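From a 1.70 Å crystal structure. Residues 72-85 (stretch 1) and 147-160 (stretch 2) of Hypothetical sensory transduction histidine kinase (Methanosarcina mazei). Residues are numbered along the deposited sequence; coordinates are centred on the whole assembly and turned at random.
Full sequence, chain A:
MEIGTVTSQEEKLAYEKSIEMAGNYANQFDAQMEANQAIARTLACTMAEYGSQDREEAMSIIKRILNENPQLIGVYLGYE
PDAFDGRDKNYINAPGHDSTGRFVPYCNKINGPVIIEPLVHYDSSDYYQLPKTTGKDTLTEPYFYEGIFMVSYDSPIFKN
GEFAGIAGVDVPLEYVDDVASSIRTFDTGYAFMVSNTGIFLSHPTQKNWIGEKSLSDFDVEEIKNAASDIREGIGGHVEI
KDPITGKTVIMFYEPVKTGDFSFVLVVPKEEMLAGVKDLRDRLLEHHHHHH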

ATOM      1  N   LEU A  72       2.698 -10.068  -5.477  1.00 11.04           N
ATOM      2  CA  LEU A  72       3.151  -8.823  -6.182  1.00 11.84           C
ATOM      3  C   LEU A  72       2.693  -8.825  -7.618  1.00 11.85           C
ATOM      4  O   LEU A  72       2.572  -9.892  -8.252  1.00 12.87           O
ATOM      5  CB  LEU A  72       4.680  -8.698  -6.180  1.00 10.93           C
ATOM      6  CG  LEU A  72       5.375  -8.756  -4.794  1.00 12.73           C
ATOM      7  CD1 LEU A  72       6.875  -8.601  -4.931  1.00 11.24           C
ATOM      8  CD2 LEU A  72       4.804  -7.660  -3.823  1.00 12.33           C
ATOM      9  N   ILE A  73       2.454  -7.616  -8.178  1.00  9.56           N
ATOM     10  CA  ILE A  73       2.167  -7.505  -9.578  1.00 10.35           C
ATOM     11  C   ILE A  73       3.268  -6.726 -10.358  1.00 11.52           C
ATOM     12  O   ILE A  73       3.271  -6.717 -11.570  1.00 12.36           O
ATOM     13  CB  ILE A  73       0.762  -6.850  -9.794  1.00 11.10           C
ATOM     14  CG1 ILE A  73       0.246  -7.122 -11.200  1.00 13.42           C
ATOM     15  CG2 ILE A  73       0.806  -5.305  -9.491  1.00 12.38           C
ATOM     16  CD1 ILE A  73      -1.330  -6.895 -11.304  1.00 17.37           C
ATOM     17  N   GLY A  74       4.167  -6.087  -9.631  1.00 11.00           N
ATOM     18  CA  GLY A  74       5.237  -5.377 -10.258  1.00 11.29           C
ATOM     19  C   GLY A  74       6.426  -5.330  -9.308  1.00  8.76           C
ATOM     20  O   GLY A  74       6.284  -5.271  -8.088  1.00 10.86           O
ATOM     21  N   VAL A  75       7.607  -5.318  -9.894  1.00 10.36           N
ATOM     22  CA  VAL A  75       8.842  -5.081  -9.135  1.00  9.53           C
ATOM     23  C   VAL A  75       9.693  -4.191 -10.054  1.00 10.11           C
ATOM     24  O   VAL A  75       9.758  -4.378 -11.278  1.00 11.70           O
ATOM     25  CB  VAL A  75       9.649  -6.398  -8.871  1.00 10.27           C
ATOM     26  CG1 VAL A  75      10.996  -6.130  -8.047  1.00 11.61           C
ATOM     27  CG2 VAL A  75       8.795  -7.407  -8.110  1.00 10.52           C
ATOM     28  N   TYR A  76      10.319  -3.183  -9.428  1.00 11.35           N
ATOM     29  CA  TYR A  76      10.976  -2.192 -10.274  1.00 11.56           C
ATOM     30  C   TYR A  76      12.175  -1.541  -9.617  1.00 11.32           C
ATOM     31  O   TYR A  76      12.312  -1.523  -8.386  1.00 10.72           O
ATOM     32  CB  TYR A  76       9.980  -1.162 -10.780  1.00 12.53           C
ATOM     33  CG  TYR A  76       9.145  -0.489  -9.688  1.00 12.50           C
ATOM     34  CD1 TYR A  76       9.617   0.633  -9.054  1.00 15.95           C
ATOM     35  CD2 TYR A  76       7.944  -1.083  -9.230  1.00 17.08           C
ATOM     36  CE1 TYR A  76       8.869   1.272  -8.019  1.00 18.93           C
ATOM     37  CE2 TYR A  76       7.216  -0.489  -8.224  1.00 17.77           C
ATOM     38  CZ  TYR A  76       7.674   0.676  -7.634  1.00 20.47           C
ATOM     39  OH  TYR A  76       6.892   1.229  -6.655  1.00 26.25           O
ATOM     40  N   LEU A  77      13.011  -0.907 -10.474  1.00 11.92           N
ATOM     41  CA  LEU A  77      14.117  -0.102  -9.990  1.00 10.88           C
ATOM     42  C   LEU A  77      14.011   1.216 -10.808  1.00 11.59           C
ATOM     43  O   LEU A  77      13.568   1.198 -11.998  1.00 12.08           O
ATOM     44  CB  LEU A  77      15.440  -0.779 -10.400  1.00 12.47           C
ATOM     45  CG  LEU A  77      15.667  -2.122  -9.682  1.00  8.75           C
ATOM     46  CD1 LEU A  77      16.884  -2.824 -10.358  1.00 13.23           C
ATOM     47  CD2 LEU A  77      15.938  -1.913  -8.196  1.00 12.91           C
ATOM     48  N   GLY A  78      14.337   2.350 -10.177  1.00 11.94           N
ATOM     49  CA  GLY A  78      14.356   3.595 -10.966  1.00 12.89           C
ATOM     50  C   GLY A  78      15.584   4.377 -10.455  1.00 14.37           C
ATOM     51  O   GLY A  78      15.720   4.580  -9.286  1.00 14.90           O
ATOM     52  N   TYR A  79      16.498   4.754 -11.360  1.00 14.05           N
ATOM     53  CA  TYR A  79      17.741   5.446 -10.973  1.00 13.70           C
ATOM     54  C   TYR A  79      17.799   6.901 -11.491  1.00 16.22           C
ATOM     55  O   TYR A  79      17.178   7.258 -12.486  1.00 16.11           O
ATOM     56  CB  TYR A  79      18.907   4.720 -11.550  1.00 12.70           C
ATOM     57  CG  TYR A  79      19.259   3.455 -10.773  1.00 15.39           C
ATOM     58  CD1 TYR A  79      18.539   2.270 -10.957  1.00 17.08           C
ATOM     59  CD2 TYR A  79      20.334   3.462  -9.846  1.00 15.07           C
ATOM     60  CE1 TYR A  79      18.910   1.106 -10.222  1.00 16.04           C
ATOM     61  CE2 TYR A  79      20.689   2.294  -9.124  1.00 16.22           C
ATOM     62  CZ  TYR A  79      19.951   1.159  -9.327  1.00 17.91           C
ATOM     63  OH  TYR A  79      20.364  -0.023  -8.671  1.00 17.71           O
ATOM     64  N   GLU A  80      18.505   7.710 -10.720  1.00 16.03           N
ATOM     65  CA  GLU A  80      18.907   9.053 -11.168  1.00 17.92           C
ATOM     66  C   GLU A  80      19.770   8.939 -12.400  1.00 16.92           C
ATOM     67  O   GLU A  80      20.354   7.935 -12.754  1.00 18.89           O
ATOM     68  CB  GLU A  80      19.729   9.710 -10.031  1.00 18.40           C
ATOM     69  CG  GLU A  80      18.983   9.999  -8.778  1.00 20.61           C
ATOM     70  CD  GLU A  80      18.013  11.172  -8.953  1.00 28.09           C
ATOM     71  OE1 GLU A  80      18.466  12.330  -8.879  1.00 30.57           O
ATOM     72  OE2 GLU A  80      16.815  10.944  -9.140  1.00 23.48           O
ATOM     73  N   PRO A  81      19.891  10.044 -13.143  1.00 18.67           N
ATOM     74  CA  PRO A  81      20.719  10.049 -14.348  1.00 19.22           C
ATOM     75  C   PRO A  81      22.134   9.560 -14.089  1.00 20.28           C
ATOM     76  O   PRO A  81      22.801  10.062 -13.180  1.00 21.14           O
ATOM     77  CB  PRO A  81      20.696  11.557 -14.738  1.00 19.18           C
ATOM     78  CG  PRO A  81      19.371  11.994 -14.310  1.00 18.60           C
ATOM     79  CD  PRO A  81      19.179  11.301 -12.932  1.00 18.55           C
ATOM     80  N   ASP A  82      22.544   8.552 -14.849  1.00 19.67           N
ATOM     81  CA  ASP A  82      23.833   7.917 -14.835  1.00 21.15           C
ATOM     82  C   ASP A  82      24.225   7.223 -13.515  1.00 19.67           C
ATOM     83  O   ASP A  82      25.357   6.781 -13.379  1.00 22.40           O
ATOM     84  CB  ASP A  82      24.908   8.936 -15.233  1.00 23.35           C
ATOM     85  CG  ASP A  82      24.995   9.097 -16.736  1.00 24.11           C
ATOM     86  OD1 ASP A  82      24.672   8.162 -17.491  1.00 21.44           O
ATOM     87  OD2 ASP A  82      25.365  10.179 -17.175  1.00 31.23           O
ATOM     88  N   ALA A  83      23.244   7.038 -12.630  1.00 19.27           N
ATOM     89  CA  ALA A  83      23.515   6.535 -11.227  1.00 19.27           C
ATOM     90  C   ALA A  83      23.661   5.019 -11.118  1.00 21.27           C
ATOM     91  O   ALA A  83      24.220   4.504 -10.126  1.00 22.86           O
ATOM     92  CB  ALA A  83      22.568   7.125 -10.157  1.00 20.62           C
ATOM     93  N   PHE A  84      23.179   4.258 -12.111  1.00 19.62           N
ATOM     94  CA  PHE A  84      23.323   2.823 -12.075  1.00 19.97           C
ATOM     95  C   PHE A  84      24.704   2.409 -12.569  1.00 20.28           C
ATOM     96  O   PHE A  84      25.354   1.550 -11.955  1.00 21.27           O
ATOM     97  CB  PHE A  84      22.273   2.121 -12.986  1.00 17.89           C
ATOM     98  CG  PHE A  84      22.412   0.612 -12.989  1.00 16.41           C
ATOM     99  CD1 PHE A  84      22.000  -0.116 -11.827  1.00 17.15           C
ATOM    100  CD2 PHE A  84      22.866  -0.069 -14.091  1.00 15.38           C
ATOM    101  CE1 PHE A  84      22.159  -1.494 -11.793  1.00 14.43           C
ATOM    102  CE2 PHE A  84      22.996  -1.469 -14.125  1.00 13.81           C
ATOM    103  CZ  PHE A  84      22.607  -2.179 -12.961  1.00 15.50           C
ATOM    104  N   ASP A  85      25.142   3.011 -13.689  1.00 20.46           N
ATOM    105  CA  ASP A  85      26.334   2.535 -14.385  1.00 19.82           C
ATOM    106  C   ASP A  85      27.107   3.576 -15.186  1.00 20.64           C
ATOM    107  O   ASP A  85      28.026   3.221 -15.883  1.00 23.41           O
ATOM    108  CB  ASP A  85      26.010   1.330 -15.275  1.00 20.83           C
ATOM    109  CG  ASP A  85      25.018   1.669 -16.450  1.00 19.06           C
ATOM    110  OD1 ASP A  85      24.684   2.838 -16.641  1.00 18.90           O
ATOM    111  OD2 ASP A  85      24.677   0.747 -17.231  1.00 19.05           O
TER
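Stretch 2, residues 147-160: GIFMVSYDSPIFKN

What holds the far end of stretch 2 to stretch 1? The amine of Lys159 does, by reaching the backbone just beyond the first strand. Lys159 NZ donates a hydrogen bond to Ala83 O at 2.8 Å, a favourable pairing of a charged amine with a carbonyl oxygen. The side chain gets there in an extended shape, with chi1 m, chi2 t and chi4 t, broken by a chi3 of 81° (p). Its target belongs to the last residue of a type II beta turn from Glu80 to Ala83, closed by Ala83 N donating to Glu80 O at 3.0 Å; Asp82, at phi/psi 62/13, takes the left-handed position typical of such a turn. Two waters also bind the amine. One accepts from Lys159 NZ at 2.9 Å and donates to Phe84 O at 2.8 Å; the other accepts from Lys159 NZ at 3.3 Å and is hydrogen-bonded to Tyr79 OH at 2.5 Å.

Where do the two strands meet through polar groups nearer their middle? At the hydroxyl of Tyr76, which donates to Asp154: Tyr76 OH to Asp154 OD1 measures 2.4 Å, very short for a hydrogen bond. The value deserves caution, because Tyr76 OH also lies 2.2 Å from Ser152 OG, a clash in the model that makes the position of the hydroxyl less certain. Tyr76 CB points sideways, yet with chi1 p the ring carries its hydroxyl across to stretch 2. Both Asp154 OD1 and Ser152 OG lie at the ring edge, near its plane.

How does the backbone of stretch 2 run over stretch 1? Residues 148-159 form a long extended strand, and residues 74-79 a shorter one. Their N-to-C directions differ by 46°, with a signed crossing angle of -46°, so the two run broadly the same way but obliquely. The axes come no closer than 8.8 Å, and no backbone hydrogen bond joins the stretches; side chains span the gap. The register advances in one sense, with CA atoms 8.8 Å apart for Ile73 and Met150, 9.1 Å for Tyr76 and Asp154, 8.5 Å for Tyr79 and Ile157, and 8.6 Å for Ala83 and Lys159.

Which apolar side chains pack across the stretches? Two groups do. Near the start of both stretches, Ile73 CD1 meets Ile148 CD1 at 3.6 Å, and Ile73 CG2 lies 4.1 Å from CE of Met150, a selenomethionine; all three residues direct CA-to-CB toward the opposing stretch. Farther along, Ile157 also points toward stretch 1. Ile157 CD1 packs 3.7 Å from Tyr79 CZ and 4.3 Å from Leu77 CD2, approaching the tyrosine ring obliquely. Phe149 and Val151 are out of reach, as is Phe158 between Ile157 and Lys159; the alternation shifts by one residue at Ser155 and Pro156, both out of reach. Together the contacts bury 439 Å², counting both sides, with Ile73, Ile157, Tyr76 and Lys159 the most heavily covered.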

ATOM      1  N   GLY A 147      -6.759  -0.429 -14.288  1.00 18.41           N
ATOM      2  CA  GLY A 147      -7.874  -1.231 -13.809  1.00 18.66           C
ATOM      3  C   GLY A 147      -7.605  -2.022 -12.518  1.00 18.16           C
ATOM      4  O   GLY A 147      -8.485  -2.643 -12.032  1.00 19.02           O
ATOM      5  N   ILE A 148      -6.377  -1.991 -12.015  1.00 16.30           N
ATOM      6  CA  ILE A 148      -6.055  -2.785 -10.838  1.00 15.98           C
ATOM      7  C   ILE A 148      -5.805  -1.883  -9.588  1.00 11.96           C
ATOM      8  O   ILE A 148      -5.034  -0.998  -9.689  1.00 14.31           O
ATOM      9  CB  ILE A 148      -4.841  -3.627 -11.114  1.00 18.21           C
ATOM     10  CG1 ILE A 148      -5.230  -4.585 -12.289  1.00 21.46           C
ATOM     11  CG2 ILE A 148      -4.465  -4.484  -9.843  1.00 17.80           C
ATOM     12  CD1 ILE A 148      -4.105  -5.238 -12.887  1.00 26.08           C
ATOM     13  N   PHE A 149      -6.511  -2.198  -8.500  1.00 12.84           N
ATOM     14  CA  PHE A 149      -6.389  -1.494  -7.205  1.00 13.32           C
ATOM     15  C   PHE A 149      -5.129  -2.016  -6.516  1.00 11.07           C
ATOM     16  O   PHE A 149      -4.982  -3.232  -6.361  1.00 12.69           O
ATOM     17  CB  PHE A 149      -7.627  -1.842  -6.368  1.00 11.90           C
ATOM     18  CG  PHE A 149      -7.797  -0.866  -5.171  1.00 13.50           C
ATOM     19  CD1 PHE A 149      -7.588   0.490  -5.315  1.00 13.86           C
ATOM     20  CD2 PHE A 149      -8.077  -1.398  -3.938  1.00 17.85           C
ATOM     21  CE1 PHE A 149      -7.753   1.360  -4.188  1.00 15.52           C
ATOM     22  CE2 PHE A 149      -8.234  -0.585  -2.841  1.00 18.07           C
ATOM     23  CZ  PHE A 149      -8.021   0.748  -2.950  1.00 12.19           C
HETATM   24  N   MSE A 150      -4.225  -1.114  -6.176  1.00 12.19           N
HETATM   25  CA  MSE A 150      -2.942  -1.491  -5.599  1.00 12.59           C
HETATM   26  C   MSE A 150      -2.337  -0.399  -4.726  1.00 13.48           C
HETATM   27  O   MSE A 150      -2.853   0.717  -4.587  1.00 14.05           O
HETATM   28  CB  MSE A 150      -1.957  -1.823  -6.719  1.00 13.47           C
HETATM   29  CG  MSE A 150      -1.685  -0.654  -7.629  1.00 13.95           C
HETATM   30 SE   MSE A 150      -0.488  -1.248  -9.152  1.00 20.13          SE
HETATM   31  CE  MSE A 150      -1.802  -2.199 -10.167  1.00 17.44           C
ATOM     32  N   VAL A 151      -1.265  -0.819  -4.060  1.00 13.51           N
ATOM     33  CA  VAL A 151      -0.401   0.149  -3.385  1.00 14.72           C
ATOM     34  C   VAL A 151       1.047  -0.152  -3.762  1.00 15.48           C
ATOM     35  O   VAL A 151       1.357  -1.276  -4.134  1.00 14.60           O
ATOM     36  CB  VAL A 151      -0.628   0.025  -1.853  1.00 14.54           C
ATOM     37  CG1 VAL A 151      -0.125  -1.297  -1.243  1.00 17.98           C
ATOM     38  CG2 VAL A 151      -0.194   1.271  -1.138  1.00 20.84           C
ATOM     39  N   SER A 152       1.913   0.853  -3.631  1.00 13.29           N
ATOM     40  CA  SER A 152       3.327   0.648  -3.932  1.00 13.83           C
ATOM     41  C   SER A 152       4.188   0.857  -2.713  1.00 13.49           C
ATOM     42  O   SER A 152       3.960   1.823  -1.986  1.00 15.12           O
ATOM     43  CB  SER A 152       3.738   1.716  -5.005  1.00 15.96           C
ATOM     44  OG  SER A 152       4.987   1.334  -5.514  1.00 29.86           O
ATOM     45  N   TYR A 153       5.182   0.002  -2.545  1.00 11.33           N
ATOM     46  CA  TYR A 153       6.176   0.158  -1.470  1.00 13.52           C
ATOM     47  C   TYR A 153       7.480   0.565  -2.152  1.00 13.63           C
ATOM     48  O   TYR A 153       7.908  -0.105  -3.092  1.00 14.13           O
ATOM     49  CB  TYR A 153       6.443  -1.188  -0.780  1.00 13.98           C
ATOM     50  CG  TYR A 153       5.272  -1.795  -0.001  1.00 15.92           C
ATOM     51  CD1 TYR A 153       5.242  -1.714   1.399  1.00 17.82           C
ATOM     52  CD2 TYR A 153       4.193  -2.401  -0.667  1.00 19.13           C
ATOM     53  CE1 TYR A 153       4.194  -2.267   2.109  1.00 20.14           C
ATOM     54  CE2 TYR A 153       3.097  -2.930   0.052  1.00 18.37           C
ATOM     55  CZ  TYR A 153       3.148  -2.849   1.452  1.00 20.08           C
ATOM     56  OH  TYR A 153       2.088  -3.374   2.169  1.00 21.15           O
ATOM     57  N   ASP A 154       8.163   1.594  -1.644  1.00 13.44           N
ATOM     58  CA  ASP A 154       9.373   2.054  -2.333  1.00 15.40           C
ATOM     59  C   ASP A 154      10.456   2.327  -1.312  1.00 15.11           C
ATOM     60  O   ASP A 154      10.198   2.923  -0.290  1.00 16.68           O
ATOM     61  CB  ASP A 154       9.103   3.330  -3.125  1.00 16.39           C
ATOM     62  CG  ASP A 154       8.003   3.128  -4.135  1.00 18.90           C
ATOM     63  OD1 ASP A 154       8.334   2.585  -5.214  1.00 21.35           O
ATOM     64  OD2 ASP A 154       6.786   3.392  -3.840  1.00 20.84           O
ATOM     65  N   SER A 155      11.670   1.917  -1.637  1.00 14.15           N
ATOM     66  CA  SER A 155      12.821   2.170  -0.714  1.00 14.49           C
ATOM     67  C   SER A 155      13.956   2.815  -1.464  1.00 14.59           C
ATOM     68  O   SER A 155      14.249   2.468  -2.604  1.00 14.24           O
ATOM     69  CB  SER A 155      13.401   0.842  -0.177  1.00 14.82           C
ATOM     70  OG  SER A 155      12.514   0.196   0.687  1.00 19.22           O
ATOM     71  N   PRO A 156      14.573   3.839  -0.843  1.00 15.30           N
ATOM     72  CA  PRO A 156      15.662   4.503  -1.492  1.00 15.56           C
ATOM     73  C   PRO A 156      16.938   3.645  -1.549  1.00 15.04           C
ATOM     74  O   PRO A 156      17.242   2.931  -0.594  1.00 16.07           O
ATOM     75  CB  PRO A 156      15.864   5.787  -0.605  1.00 14.75           C
ATOM     76  CG  PRO A 156      15.430   5.321   0.785  1.00 15.95           C
ATOM     77  CD  PRO A 156      14.220   4.422   0.484  1.00 15.75           C
ATOM     78  N   ILE A 157      17.696   3.815  -2.640  1.00 14.64           N
ATOM     79  CA  ILE A 157      19.000   3.141  -2.901  1.00 13.59           C
ATOM     80  C   ILE A 157      20.043   4.218  -2.662  1.00 15.17           C
ATOM     81  O   ILE A 157      20.030   5.257  -3.354  1.00 15.10           O
ATOM     82  CB  ILE A 157      19.119   2.745  -4.327  1.00 13.69           C
ATOM     83  CG1 ILE A 157      18.004   1.672  -4.647  1.00 13.42           C
ATOM     84  CG2 ILE A 157      20.482   2.137  -4.586  1.00 13.94           C
ATOM     85  CD1 ILE A 157      17.956   1.302  -6.256  1.00 13.78           C
ATOM     86  N   PHE A 158      20.867   4.014  -1.653  1.00 14.26           N
ATOM     87  CA  PHE A 158      21.913   5.054  -1.314  1.00 16.65           C
ATOM     88  C   PHE A 158      23.236   4.469  -1.668  1.00 18.37           C
ATOM     89  O   PHE A 158      23.612   3.382  -1.135  1.00 19.18           O
ATOM     90  CB  PHE A 158      21.875   5.394   0.168  1.00 16.54           C
ATOM     91  CG  PHE A 158      20.744   6.241   0.544  1.00 18.99           C
ATOM     92  CD1 PHE A 158      20.837   7.624   0.323  1.00 20.93           C
ATOM     93  CD2 PHE A 158      19.615   5.733   1.181  1.00 22.77           C
ATOM     94  CE1 PHE A 158      19.761   8.524   0.700  1.00 26.01           C
ATOM     95  CE2 PHE A 158      18.547   6.637   1.569  1.00 20.42           C
ATOM     96  CZ  PHE A 158      18.627   8.012   1.256  1.00 23.55           C
ATOM     97  N   LYS A 159      23.969   5.157  -2.541  1.00 17.41           N
ATOM     98  CA  LYS A 159      25.316   4.725  -3.005  1.00 19.04           C
ATOM     99  C   LYS A 159      26.254   5.904  -2.716  1.00 21.00           C
ATOM    100  O   LYS A 159      25.908   7.063  -3.034  1.00 19.79           O
ATOM    101  CB  LYS A 159      25.299   4.476  -4.521  1.00 21.86           C
ATOM    102  CG  LYS A 159      24.514   3.252  -4.910  1.00 21.90           C
ATOM    103  CD  LYS A 159      24.245   3.189  -6.443  1.00 27.66           C
ATOM    104  CE  LYS A 159      25.425   2.660  -7.140  1.00 26.57           C
ATOM    105  NZ  LYS A 159      25.063   2.353  -8.567  1.00 31.42           N
ATOM    106  N   ASN A 160      27.387   5.623  -2.100  1.00 22.00           N
ATOM    107  CA  ASN A 160      28.361   6.651  -1.717  1.00 22.37           C
ATOM    108  C   ASN A 160      27.679   7.626  -0.776  1.00 22.21           C
ATOM    109  O   ASN A 160      28.022   8.790  -0.752  1.00 20.98           O
ATOM    110  CB  ASN A 160      28.960   7.321  -2.979  1.00 23.33           C
ATOM    111  CG  ASN A 160      29.163   6.307  -4.156  1.00 26.43           C
ATOM    112  OD1 ASN A 160      29.910   5.284  -4.058  1.00 29.63           O
ATOM    113  ND2 ASN A 160      28.472   6.573  -5.236  1.00 25.72           N
TER
HETATM  114  O   HOH W   1      22.837  -0.000  -8.149  1.00 22.77           O
HETATM  115  O   HOH W   2      24.871  -0.258  -9.917  1.00 30.64           O